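Local atomic coordinates of alkylpurine DNA glycosylase AlkC (Pseudomonas fluorescens, PDB entry 5VHV), a protein that repairs alkylated DNA by excising damaged purine bases, acting as a DNA glycosylase that does not flip the base out of the helix. Residues S279-I293 against A304-A318. Residues are numbered along the deposited sequence; the frame is centred on the assembly and turned at random.
Sequences STAPAPQKLVVDYAI and AKVFKLKAFSLGAGA. With nucleotides of chain D; nucleotides of chain C.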
ATOM      1  N   SER A 279     -25.634 -16.930  18.714  1.00 28.13           N
ATOM      2  CA  SER A 279     -26.671 -16.653  17.738  1.00 26.58           C
ATOM      3  C   SER A 279     -28.047 -16.796  18.373  1.00 36.17           C
ATOM      4  O   SER A 279     -28.315 -17.729  19.141  1.00 30.18           O
ATOM      5  CB  SER A 279     -26.572 -17.594  16.547  1.00 30.65           C
ATOM      6  OG  SER A 279     -27.770 -17.545  15.781  1.00 31.27           O
ATOM      7  N   THR A 280     -28.927 -15.865  18.033  1.00 26.42           N
ATOM      8  CA  THR A 280     -30.337 -15.959  18.391  1.00 30.65           C
ATOM      9  C   THR A 280     -31.207 -16.128  17.155  1.00 39.81           C
ATOM     10  O   THR A 280     -32.424 -15.945  17.227  1.00 39.00           O
ATOM     11  CB  THR A 280     -30.767 -14.719  19.172  1.00 35.22           C
ATOM     12  OG1 THR A 280     -30.651 -13.575  18.325  1.00 35.07           O
ATOM     13  CG2 THR A 280     -29.883 -14.512  20.394  1.00 40.61           C
ATOM     14  N   ALA A 281     -30.600 -16.494  16.014  1.00 39.25           N
ATOM     15  CA  ALA A 281     -31.285 -16.554  14.733  1.00 29.61           C
ATOM     16  C   ALA A 281     -31.585 -17.992  14.329  1.00 43.07           C
ATOM     17  O   ALA A 281     -30.858 -18.917  14.713  1.00 35.11           O
ATOM     18  CB  ALA A 281     -30.427 -15.906  13.641  1.00 30.46           C
ATOM     19  N   PRO A 282     -32.631 -18.195  13.518  1.00 41.93           N
ATOM     20  CA  PRO A 282     -32.984 -19.545  13.062  1.00 42.81           C
ATOM     21  C   PRO A 282     -32.156 -20.058  11.896  1.00 45.07           C
ATOM     22  O   PRO A 282     -32.345 -21.211  11.490  1.00 37.46           O
ATOM     23  CB  PRO A 282     -34.458 -19.389  12.658  1.00 43.11           C
ATOM     24  CG  PRO A 282     -34.571 -17.983  12.211  1.00 47.53           C
ATOM     25  CD  PRO A 282     -33.603 -17.187  13.058  1.00 44.29           C
ATOM     26  N   ALA A 283     -31.254 -19.256  11.347  1.00 38.36           N
ATOM     27  CA  ALA A 283     -30.419 -19.659  10.228  1.00 39.17           C
ATOM     28  C   ALA A 283     -29.025 -19.088  10.422  1.00 33.55           C
ATOM     29  O   ALA A 283     -28.828 -18.173  11.230  1.00 37.52           O
ATOM     30  CB  ALA A 283     -31.001 -19.174   8.893  1.00 43.58           C
ATOM     31  N   PRO A 284     -28.034 -19.613   9.704  1.00 36.63           N
ATOM     32  CA  PRO A 284     -26.677 -19.068   9.820  1.00 33.54           C
ATOM     33  C   PRO A 284     -26.645 -17.607   9.405  1.00 32.66           C
ATOM     34  O   PRO A 284     -27.491 -17.131   8.646  1.00 34.11           O
ATOM     35  CB  PRO A 284     -25.859 -19.935   8.859  1.00 33.06           C
ATOM     36  CG  PRO A 284     -26.664 -21.149   8.640  1.00 38.59           C
ATOM     37  CD  PRO A 284     -28.093 -20.735   8.754  1.00 40.24           C
ATOM     38  N   GLN A 285     -25.652 -16.886   9.917  1.00 28.31           N
ATOM     39  CA  GLN A 285     -25.500 -15.485   9.556  1.00 31.48           C
ATOM     40  C   GLN A 285     -24.029 -15.145   9.421  1.00 29.27           C
ATOM     41  O   GLN A 285     -23.192 -15.593  10.212  1.00 25.97           O
ATOM     42  CB  GLN A 285     -26.193 -14.553  10.573  1.00 35.17           C
ATOM     43  CG  GLN A 285     -25.617 -14.553  11.960  1.00 33.78           C
ATOM     44  CD  GLN A 285     -26.555 -13.888  12.974  1.00 45.35           C
ATOM     45  OE1 GLN A 285     -26.794 -12.674  12.922  1.00 35.55           O
ATOM     46  NE2 GLN A 285     -27.103 -14.689  13.893  1.00 29.84           N
ATOM     47  N   LYS A 286     -23.724 -14.366   8.394  1.00 27.79           N
ATOM     48  CA  LYS A 286     -22.370 -13.899   8.157  1.00 24.00           C
ATOM     49  C   LYS A 286     -22.071 -12.711   9.068  1.00 26.20           C
ATOM     50  O   LYS A 286     -22.858 -11.760   9.144  1.00 23.10           O
ATOM     51  CB  LYS A 286     -22.192 -13.507   6.691  1.00 28.73           C
ATOM     52  CG  LYS A 286     -22.152 -14.696   5.727  1.00 45.79           C
ATOM     53  CD  LYS A 286     -21.939 -14.249   4.279  1.00 43.90           C
ATOM     54  CE  LYS A 286     -22.064 -15.420   3.309  0.47 43.14           C
ATOM     55  NZ  LYS A 286     -23.367 -16.139   3.440  0.31 42.91           N
ATOM     56  N   LEU A 287     -20.950 -12.782   9.776  1.00 22.40           N
ATOM     57  CA  LEU A 287     -20.555 -11.743  10.715  1.00 20.02           C
ATOM     58  C   LEU A 287     -19.182 -11.197  10.361  1.00 19.80           C
ATOM     59  O   LEU A 287     -18.271 -11.945   9.994  1.00 23.52           O
ATOM     60  CB  LEU A 287     -20.511 -12.267  12.154  1.00 22.73           C
ATOM     61  CG  LEU A 287     -21.811 -12.838  12.732  1.00 26.71           C
ATOM     62  CD1 LEU A 287     -21.628 -13.288  14.171  1.00 32.75           C
ATOM     63  CD2 LEU A 287     -22.906 -11.807  12.648  1.00 24.09           C
ATOM     64  N   VAL A 288     -19.041  -9.889  10.516  1.00 19.22           N
ATOM     65  CA  VAL A 288     -17.749  -9.219  10.515  1.00 16.07           C
ATOM     66  C   VAL A 288     -17.553  -8.690  11.926  1.00 15.27           C
ATOM     67  O   VAL A 288     -18.308  -7.823  12.382  1.00 19.19           O
ATOM     68  CB  VAL A 288     -17.678  -8.105   9.467  1.00 19.50           C
ATOM     69  CG1 VAL A 288     -16.422  -7.219   9.697  1.00 16.23           C
ATOM     70  CG2 VAL A 288     -17.648  -8.743   8.065  1.00 22.04           C
ATOM     71  N   VAL A 289     -16.590  -9.262  12.637  1.00 15.46           N
ATOM     72  CA  VAL A 289     -16.306  -8.935  14.026  1.00 18.97           C
ATOM     73  C   VAL A 289     -14.954  -8.239  14.078  1.00 16.54           C
ATOM     74  O   VAL A 289     -13.927  -8.839  13.744  1.00 19.33           O
ATOM     75  CB  VAL A 289     -16.301 -10.193  14.905  1.00 19.45           C
ATOM     76  CG1 VAL A 289     -16.094  -9.821  16.362  1.00 17.67           C
ATOM     77  CG2 VAL A 289     -17.609 -10.964  14.749  1.00 22.80           C
ATOM     78  N   ASP A 290     -14.959  -6.982  14.512  1.00 16.15           N
ATOM     79  CA  ASP A 290     -13.746  -6.198  14.701  1.00 15.41           C
ATOM     80  C   ASP A 290     -13.767  -5.625  16.124  1.00 16.44           C
ATOM     81  O   ASP A 290     -14.702  -5.853  16.895  1.00 16.59           O
ATOM     82  CB  ASP A 290     -13.641  -5.088  13.637  1.00 18.18           C
ATOM     83  CG  ASP A 290     -13.416  -5.631  12.229  1.00 16.55           C
ATOM     84  OD1 ASP A 290     -12.804  -6.720  12.085  1.00 16.98           O
ATOM     85  OD2 ASP A 290     -13.825  -4.965  11.250  1.00 16.24           O
ATOM     86  N   TYR A 291     -12.712  -4.913  16.509  1.00 15.28           N
ATOM     87  CA  TYR A 291     -12.725  -4.203  17.784  1.00 15.74           C
ATOM     88  C   TYR A 291     -11.998  -2.890  17.616  1.00 13.66           C
ATOM     89  O   TYR A 291     -11.281  -2.677  16.638  1.00 14.38           O
ATOM     90  CB  TYR A 291     -12.094  -5.008  18.930  1.00 14.41           C
ATOM     91  CG  TYR A 291     -10.604  -5.250  18.849  1.00 14.40           C
ATOM     92  CD1 TYR A 291     -10.096  -6.249  18.041  1.00 15.83           C
ATOM     93  CD2 TYR A 291      -9.711  -4.530  19.648  1.00 13.08           C
ATOM     94  CE1 TYR A 291      -8.749  -6.499  17.983  1.00 16.81           C
ATOM     95  CE2 TYR A 291      -8.348  -4.787  19.596  1.00 14.39           C
ATOM     96  CZ  TYR A 291      -7.888  -5.773  18.780  1.00 15.58           C
ATOM     97  OH  TYR A 291      -6.551  -6.055  18.707  1.00 15.73           O
ATOM     98  N   ALA A 292     -12.238  -1.976  18.548  1.00 18.51           N
ATOM     99  CA  ALA A 292     -11.592  -0.679  18.483  1.00 16.05           C
ATOM    100  C   ALA A 292     -11.071  -0.267  19.849  1.00 17.87           C
ATOM    101  O   ALA A 292     -11.685  -0.565  20.874  1.00 19.07           O
ATOM    102  CB  ALA A 292     -12.542   0.380  17.963  1.00 17.43           C
ATOM    103  N   ILE A 293      -9.936   0.422  19.851  1.00 16.47           N
ATOM    104  CA  ILE A 293      -9.377   1.007  21.065  1.00 17.17           C
ATOM    105  C   ILE A 293      -9.424   2.523  20.958  1.00 17.04           C
ATOM    106  O   ILE A 293      -8.959   3.107  19.970  1.00 15.24           O
ATOM    107  CB  ILE A 293      -7.936   0.537  21.319  1.00 14.76           C
ATOM    108  CG1 ILE A 293      -7.891  -0.992  21.412  1.00 16.60           C
ATOM    109  CG2 ILE A 293      -7.403   1.200  22.611  1.00 14.70           C
ATOM    110  CD1 ILE A 293      -6.478  -1.563  21.655  1.00 15.92           C
ATOM    111  N   ALA A 304     -11.231   6.426  17.582  1.00 22.39           N
ATOM    112  CA  ALA A 304     -11.255   4.986  17.777  1.00 17.00           C
ATOM    113  C   ALA A 304     -10.429   4.288  16.693  1.00 18.47           C
ATOM    114  O   ALA A 304     -10.632   4.517  15.500  1.00 20.23           O
ATOM    115  CB  ALA A 304     -12.699   4.489  17.735  1.00 27.20           C
ATOM    116  N   LYS A 305      -9.501   3.436  17.105  1.00 14.90           N
ATOM    117  CA  LYS A 305      -8.628   2.736  16.156  1.00 13.98           C
ATOM    118  C   LYS A 305      -9.129   1.303  16.027  1.00 15.48           C
ATOM    119  O   LYS A 305      -9.136   0.557  17.014  1.00 15.19           O
ATOM    120  CB  LYS A 305      -7.164   2.754  16.610  1.00 16.53           C
ATOM    121  CG  LYS A 305      -6.243   1.787  15.852  1.00 16.96           C
ATOM    122  CD  LYS A 305      -6.136   2.109  14.360  1.00 17.42           C
ATOM    123  CE  LYS A 305      -5.165   1.164  13.642  1.00 20.91           C
ATOM    124  NZ  LYS A 305      -5.098   1.484  12.186  1.00 20.08           N
ATOM    125  N   VAL A 306      -9.511   0.917  14.814  1.00 15.30           N
ATOM    126  CA  VAL A 306     -10.162  -0.364  14.563  1.00 13.23           C
ATOM    127  C   VAL A 306      -9.123  -1.394  14.140  1.00 13.37           C
ATOM    128  O   VAL A 306      -8.311  -1.147  13.222  1.00 14.94           O
ATOM    129  CB  VAL A 306     -11.253  -0.228  13.487  1.00 16.08           C
ATOM    130  CG1 VAL A 306     -11.880  -1.591  13.188  1.00 17.27           C
ATOM    131  CG2 VAL A 306     -12.332   0.762  13.931  1.00 17.86           C
ATOM    132  N   PHE A 307      -9.172  -2.555  14.798  1.00 15.63           N
ATOM    133  CA  PHE A 307      -8.386  -3.726  14.444  1.00 13.61           C
ATOM    134  C   PHE A 307      -9.309  -4.858  14.008  1.00 14.67           C
ATOM    135  O   PHE A 307     -10.421  -5.023  14.528  1.00 15.57           O
ATOM    136  CB  PHE A 307      -7.535  -4.163  15.641  1.00 14.39           C
ATOM    137  CG  PHE A 307      -6.503  -3.157  16.047  1.00 16.65           C
ATOM    138  CD1 PHE A 307      -5.413  -2.912  15.241  1.00 17.11           C
ATOM    139  CD2 PHE A 307      -6.616  -2.459  17.237  1.00 16.36           C
ATOM    140  CE1 PHE A 307      -4.442  -1.966  15.610  1.00 18.56           C
ATOM    141  CE2 PHE A 307      -5.633  -1.529  17.611  1.00 15.24           C
ATOM    142  CZ  PHE A 307      -4.571  -1.295  16.821  1.00 17.38           C
ATOM    143  N   LYS A 308      -8.820  -5.666  13.075  1.00 15.40           N
ATOM    144  CA  LYS A 308      -9.598  -6.780  12.567  1.00 13.05           C
ATOM    145  C   LYS A 308      -9.564  -7.944  13.545  1.00 17.11           C
ATOM    146  O   LYS A 308      -8.522  -8.249  14.132  1.00 19.19           O
ATOM    147  CB  LYS A 308      -9.048  -7.247  11.225  1.00 13.44           C
ATOM    148  CG  LYS A 308      -8.953  -6.147  10.180  1.00 14.69           C
ATOM    149  CD  LYS A 308     -10.344  -5.555   9.862  1.00 16.81           C
ATOM    150  CE  LYS A 308     -11.247  -6.587   9.196  1.00 20.06           C
ATOM    151  NZ  LYS A 308     -12.643  -6.065   8.907  1.00 14.97           N
ATOM    152  N   LEU A 309     -10.696  -8.624  13.688  1.00 17.99           N
ATOM    153  CA  LEU A 309     -10.735  -9.804  14.547  1.00 18.45           C
ATOM    154  C   LEU A 309     -11.083 -11.061  13.765  1.00 25.68           C
ATOM    155  O   LEU A 309     -10.208 -11.910  13.579  1.00 28.92           O
ATOM    156  CB  LEU A 309     -11.698  -9.567  15.707  1.00 20.83           C
ATOM    157  CG  LEU A 309     -11.100  -9.718  17.089  1.00 29.35           C
ATOM    158  CD1 LEU A 309     -12.205  -9.389  18.122  1.00 34.63           C
ATOM    159  CD2 LEU A 309     -10.571 -11.103  17.275  1.00 35.96           C
ATOM    160  N   LYS A 310     -12.321 -11.215  13.299  1.00 19.88           N
ATOM    161  CA  LYS A 310     -12.752 -12.451  12.660  1.00 27.73           C
ATOM    162  C   LYS A 310     -13.919 -12.155  11.729  1.00 24.26           C
ATOM    163  O   LYS A 310     -14.818 -11.391  12.082  1.00 22.64           O
ATOM    164  CB  LYS A 310     -13.168 -13.471  13.735  1.00 34.14           C
ATOM    165  CG  LYS A 310     -13.225 -14.921  13.292  1.00 49.18           C
ATOM    166  CD  LYS A 310     -13.739 -15.803  14.434  1.00 57.36           C
ATOM    167  CE  LYS A 310     -13.864 -17.265  14.029  1.00 61.49           C
ATOM    168  NZ  LYS A 310     -12.543 -17.926  13.875  1.00 62.14           N
ATOM    169  N   ALA A 311     -13.915 -12.769  10.553  1.00 22.98           N
ATOM    170  CA  ALA A 311     -15.072 -12.757   9.662  1.00 22.07           C
ATOM    171  C   ALA A 311     -15.489 -14.205   9.456  1.00 24.09           C
ATOM    172  O   ALA A 311     -14.680 -15.023   9.011  1.00 23.82           O
ATOM    173  CB  ALA A 311     -14.744 -12.081   8.333  1.00 25.73           C
ATOM    174  N   PHE A 312     -16.727 -14.534   9.784  1.00 24.52           N
ATOM    175  CA  PHE A 312     -17.131 -15.936   9.737  1.00 29.87           C
ATOM    176  C   PHE A 312     -18.647 -16.031   9.728  1.00 28.73           C
ATOM    177  O   PHE A 312     -19.357 -15.042   9.916  1.00 26.35           O
ATOM    178  CB  PHE A 312     -16.554 -16.717  10.927  1.00 30.36           C
ATOM    179  CG  PHE A 312     -17.182 -16.360  12.239  1.00 27.87           C
ATOM    180  CD1 PHE A 312     -16.964 -15.113  12.805  1.00 29.06           C
ATOM    181  CD2 PHE A 312     -17.996 -17.260  12.908  1.00 30.11           C
ATOM    182  CE1 PHE A 312     -17.552 -14.774  14.003  1.00 32.01           C
ATOM    183  CE2 PHE A 312     -18.578 -16.924  14.113  1.00 33.38           C
ATOM    184  CZ  PHE A 312     -18.357 -15.678  14.655  1.00 27.77           C
ATOM    185  N   SER A 313     -19.125 -17.259   9.525  1.00 27.87           N
ATOM    186  CA  SER A 313     -20.538 -17.596   9.595  1.00 27.70           C
ATOM    187  C   SER A 313     -20.826 -18.278  10.923  1.00 33.73           C
ATOM    188  O   SER A 313     -20.140 -19.237  11.294  1.00 29.87           O
ATOM    189  CB  SER A 313     -20.937 -18.509   8.439  1.00 31.84           C
ATOM    190  OG  SER A 313     -22.223 -19.050   8.654  1.00 38.16           O
ATOM    191  N   LEU A 314     -21.835 -17.774  11.629  1.00 26.67           N
ATOM    192  CA  LEU A 314     -22.273 -18.308  12.912  1.00 28.78           C
ATOM    193  C   LEU A 314     -23.552 -19.111  12.704  1.00 29.74           C
ATOM    194  O   LEU A 314     -24.568 -18.562  12.259  1.00 30.73           O
ATOM    195  CB  LEU A 314     -22.503 -17.175  13.915  1.00 27.35           C
ATOM    196  CG  LEU A 314     -22.829 -17.579  15.361  1.00 29.82           C
ATOM    197  CD1 LEU A 314     -21.695 -18.390  15.994  1.00 33.02           C
ATOM    198  CD2 LEU A 314     -23.128 -16.334  16.189  1.00 29.23           C
ATOM    199  N   GLY A 315     -23.507 -20.400  13.044  1.00 31.32           N
ATOM    200  CA  GLY A 315     -24.666 -21.260  12.855  1.00 34.62           C
ATOM    201  C   GLY A 315     -25.851 -20.842  13.706  1.00 38.91           C
ATOM    202  O   GLY A 315     -25.727 -20.138  14.702  1.00 28.92           O
ATOM    203  N   ALA A 316     -27.032 -21.301  13.292  1.00 35.68           N
ATOM    204  CA  ALA A 316     -28.253 -20.999  14.022  1.00 34.91           C
ATOM    205  C   ALA A 316     -28.156 -21.514  15.453  1.00 40.84           C
ATOM    206  O   ALA A 316     -27.854 -22.689  15.685  1.00 35.33           O
ATOM    207  CB  ALA A 316     -29.458 -21.621  13.314  1.00 38.63           C
ATOM    208  N   GLY A 317     -28.399 -20.623  16.409  1.00 34.70           N
ATOM    209  CA  GLY A 317     -28.302 -20.962  17.813  1.00 47.16           C
ATOM    210  C   GLY A 317     -26.908 -21.324  18.297  1.00 39.87           C
ATOM    211  O   GLY A 317     -26.743 -21.644  19.471  1.00 42.11           O
ATOM    212  N   ALA A 318     -25.900 -21.262  17.432  1.00 35.88           N
ATOM    213  CA  ALA A 318     -24.548 -21.638  17.827  1.00 30.70           C
ATOM    214  C   ALA A 318     -23.900 -20.528  18.650  1.00 38.20           C
ATOM    215  O   ALA A 318     -24.341 -19.374  18.640  1.00 35.37           O
ATOM    216  CB  ALA A 318     -23.686 -21.932  16.598  1.00 35.66           C
TER
ATOM    217  P    DG D   3      -5.153  -5.297  11.210  1.00 18.01           P
ATOM    218  OP1  DG D   3      -6.128  -5.095  12.295  1.00 18.43           O
ATOM    219  OP2  DG D   3      -5.179  -4.485   9.967  1.00 21.64           O
ATOM    220  O5'  DG D   3      -3.694  -5.099  11.764  1.00 14.92           O
ATOM    221  C5'  DG D   3      -3.310  -5.608  13.052  1.00 14.29           C
ATOM    222  C4'  DG D   3      -1.891  -5.202  13.379  1.00 17.74           C
ATOM    223  O4'  DG D   3      -0.938  -5.967  12.575  1.00 17.37           O
ATOM    224  C3'  DG D   3      -1.543  -3.729  13.127  1.00 17.41           C
ATOM    225  O3'  DG D   3      -0.752  -3.285  14.226  1.00 22.04           O
ATOM    226  C2'  DG D   3      -0.814  -3.746  11.766  1.00 16.61           C
ATOM    227  C1'  DG D   3      -0.122  -5.112  11.774  1.00 15.77           C
ATOM    228  N9   DG D   3       0.004  -5.787  10.476  1.00 15.83           N
ATOM    229  C8   DG D   3      -0.944  -5.889   9.488  1.00 19.04           C
ATOM    230  N7   DG D   3      -0.555  -6.616   8.464  1.00 16.59           N
ATOM    231  C5   DG D   3       0.704  -7.053   8.820  1.00 16.28           C
ATOM    232  C6   DG D   3       1.613  -7.871   8.112  1.00 14.33           C
ATOM    233  O6   DG D   3       1.455  -8.416   7.006  1.00 16.53           O
ATOM    234  N1   DG D   3       2.790  -8.071   8.825  1.00 13.67           N
ATOM    235  C2   DG D   3       3.060  -7.540  10.051  1.00 16.31           C
ATOM    236  N2   DG D   3       4.262  -7.827  10.569  1.00 15.09           N
ATOM    237  N3   DG D   3       2.214  -6.756  10.729  1.00 14.66           N
ATOM    238  C4   DG D   3       1.063  -6.563  10.056  1.00 14.28           C
TER
ATOM    239  P    DC C   5      -5.012   5.114  10.990  1.00 21.37           P
ATOM    240  OP1  DC C   5      -6.477   5.035  10.837  1.00 23.97           O
ATOM    241  OP2  DC C   5      -4.333   4.154  11.894  1.00 22.05           O
ATOM    242  O5'  DC C   5      -4.344   4.999   9.561  1.00 19.76           O
ATOM    243  C5'  DC C   5      -4.916   5.730   8.515  1.00 21.77           C
ATOM    244  C4'  DC C   5      -4.040   5.651   7.298  1.00 20.22           C
ATOM    245  O4'  DC C   5      -2.743   6.195   7.604  1.00 22.10           O
ATOM    246  C3'  DC C   5      -3.817   4.223   6.817  1.00 21.08           C
ATOM    247  O3'  DC C   5      -4.388   4.045   5.534  1.00 17.62           O
ATOM    248  C2'  DC C   5      -2.303   4.027   6.822  1.00 36.19           C
ATOM    249  C1'  DC C   5      -1.755   5.439   6.958  1.00 29.51           C
ATOM    250  N1   DC C   5      -0.534   5.522   7.774  1.00 23.12           N
ATOM    251  C2   DC C   5       0.622   6.028   7.213  1.00 20.48           C
ATOM    252  O2   DC C   5       0.608   6.373   6.015  1.00 23.27           O
ATOM    253  N3   DC C   5       1.732   6.125   7.988  1.00 22.27           N
ATOM    254  C4   DC C   5       1.683   5.731   9.280  1.00 21.91           C
ATOM    255  N4   DC C   5       2.798   5.856  10.020  1.00 22.40           N
ATOM    256  C5   DC C   5       0.498   5.237   9.866  1.00 22.81           C
ATOM    257  C6   DC C   5      -0.576   5.147   9.093  1.00 20.65           C
TER
ATOM    258  P    DA D   2      -6.824  -9.425   5.906  0.54 30.04           P
ATOM    259  OP1  DA D   2      -8.279  -9.329   5.913  0.54 25.75           O
ATOM    260  OP2  DA D   2      -6.021  -8.897   4.763  0.54 27.82           O
ATOM    261  O5'  DA D   2      -6.330  -8.724   7.254  0.54 26.11           O
ATOM    262  C5'  DA D   2      -6.748  -9.252   8.511  0.54 17.19           C
ATOM    263  C4'  DA D   2      -5.839  -8.786   9.637  0.54 21.74           C
ATOM    264  O4'  DA D   2      -4.603  -9.549   9.641  0.54 17.19           O
ATOM    265  C3'  DA D   2      -5.399  -7.341   9.558  0.54 15.76           C
ATOM    266  O3'  DA D   2      -5.197  -6.864  10.872  0.54 19.99           O
ATOM    267  C2'  DA D   2      -4.109  -7.436   8.743  0.54 16.28           C
ATOM    268  C1'  DA D   2      -3.502  -8.716   9.293  0.54 15.62           C
ATOM    269  N9   DA D   2      -2.663  -9.471   8.358  0.54 15.05           N
ATOM    270  C8   DA D   2      -2.974  -9.810   7.077  0.54 22.88           C
ATOM    271  N7   DA D   2      -2.063 -10.549   6.486  0.54 25.31           N
ATOM    272  C5   DA D   2      -1.089 -10.713   7.450  0.54 21.96           C
ATOM    273  C6   DA D   2       0.135 -11.396   7.444  0.54 16.66           C
ATOM    274  N6   DA D   2       0.593 -12.068   6.373  0.54 17.84           N
ATOM    275  N1   DA D   2       0.873 -11.379   8.580  0.54 16.46           N
ATOM    276  C2   DA D   2       0.406 -10.710   9.640  0.54 15.67           C
ATOM    277  N3   DA D   2      -0.734 -10.028   9.767  0.54 15.04           N
ATOM    278  C4   DA D   2      -1.445 -10.066   8.621  0.54 19.40           C
TER
HETATM  279  O   HOH W   1     -26.862 -17.581  13.165  1.00 27.87           O
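Asp290 and Lys308 form a salt bridge at the bulge of an antiparallel hairpin, strand 285-293 against strand 305-314. Lys308 NZ reaches the syn lone pair of Asp290 OD2 at 2.8 Å. The two side chains lie alongside each other; Lys308 gets there by bending at chi2 and chi3 (-61° and -66°). Asp290 OD1 accepts a hydrogen bond from Leu309 N at 3.3 Å, on its anti side and slightly out of the carboxylate plane. The register slips by one here: Leu309 and Lys310 stand opposite the single Val289, a classic beta bulge. Lys310 N binds Val289 O at 2.9 Å, whereas the bond from Leu309 N to that oxygen is weak.

Beyond the bulge, Phe307 CB sits over one face of the Tyr291 ring, a CH-pi contact 3.9 Å from the centroid. Leu309 CG meets Tyr291 CD1 at 3.7 Å. The Tyr291 hydroxyl is hydrogen-bonded to Gln326. In the other direction, Val289 CG2 meets CE1 at the edge of the Phe312 ring, 3.9 Å away. At the far end, a water links Ser279 OG, Gln285 NE2 and Leu314 O; Gln285 OE1 accepts from Glu252 N, which helps hold the amide.

Backbone bonds zip the strands together on both sides of the bulge, and 305-314 is an outermost strand of the chain's mixed seven-stranded sheet. Lys308 N donates to OP1 of DG3 of chain D at 2.9 Å, nearly straight (171°). Lys305 NZ bonds to OP2 of DC5 of chain C at 2.8 Å. Asp290 probably offsets the charge of Lys308, leaving its backbone N-H to hold one DNA strand while Lys305 brings a cation to the other.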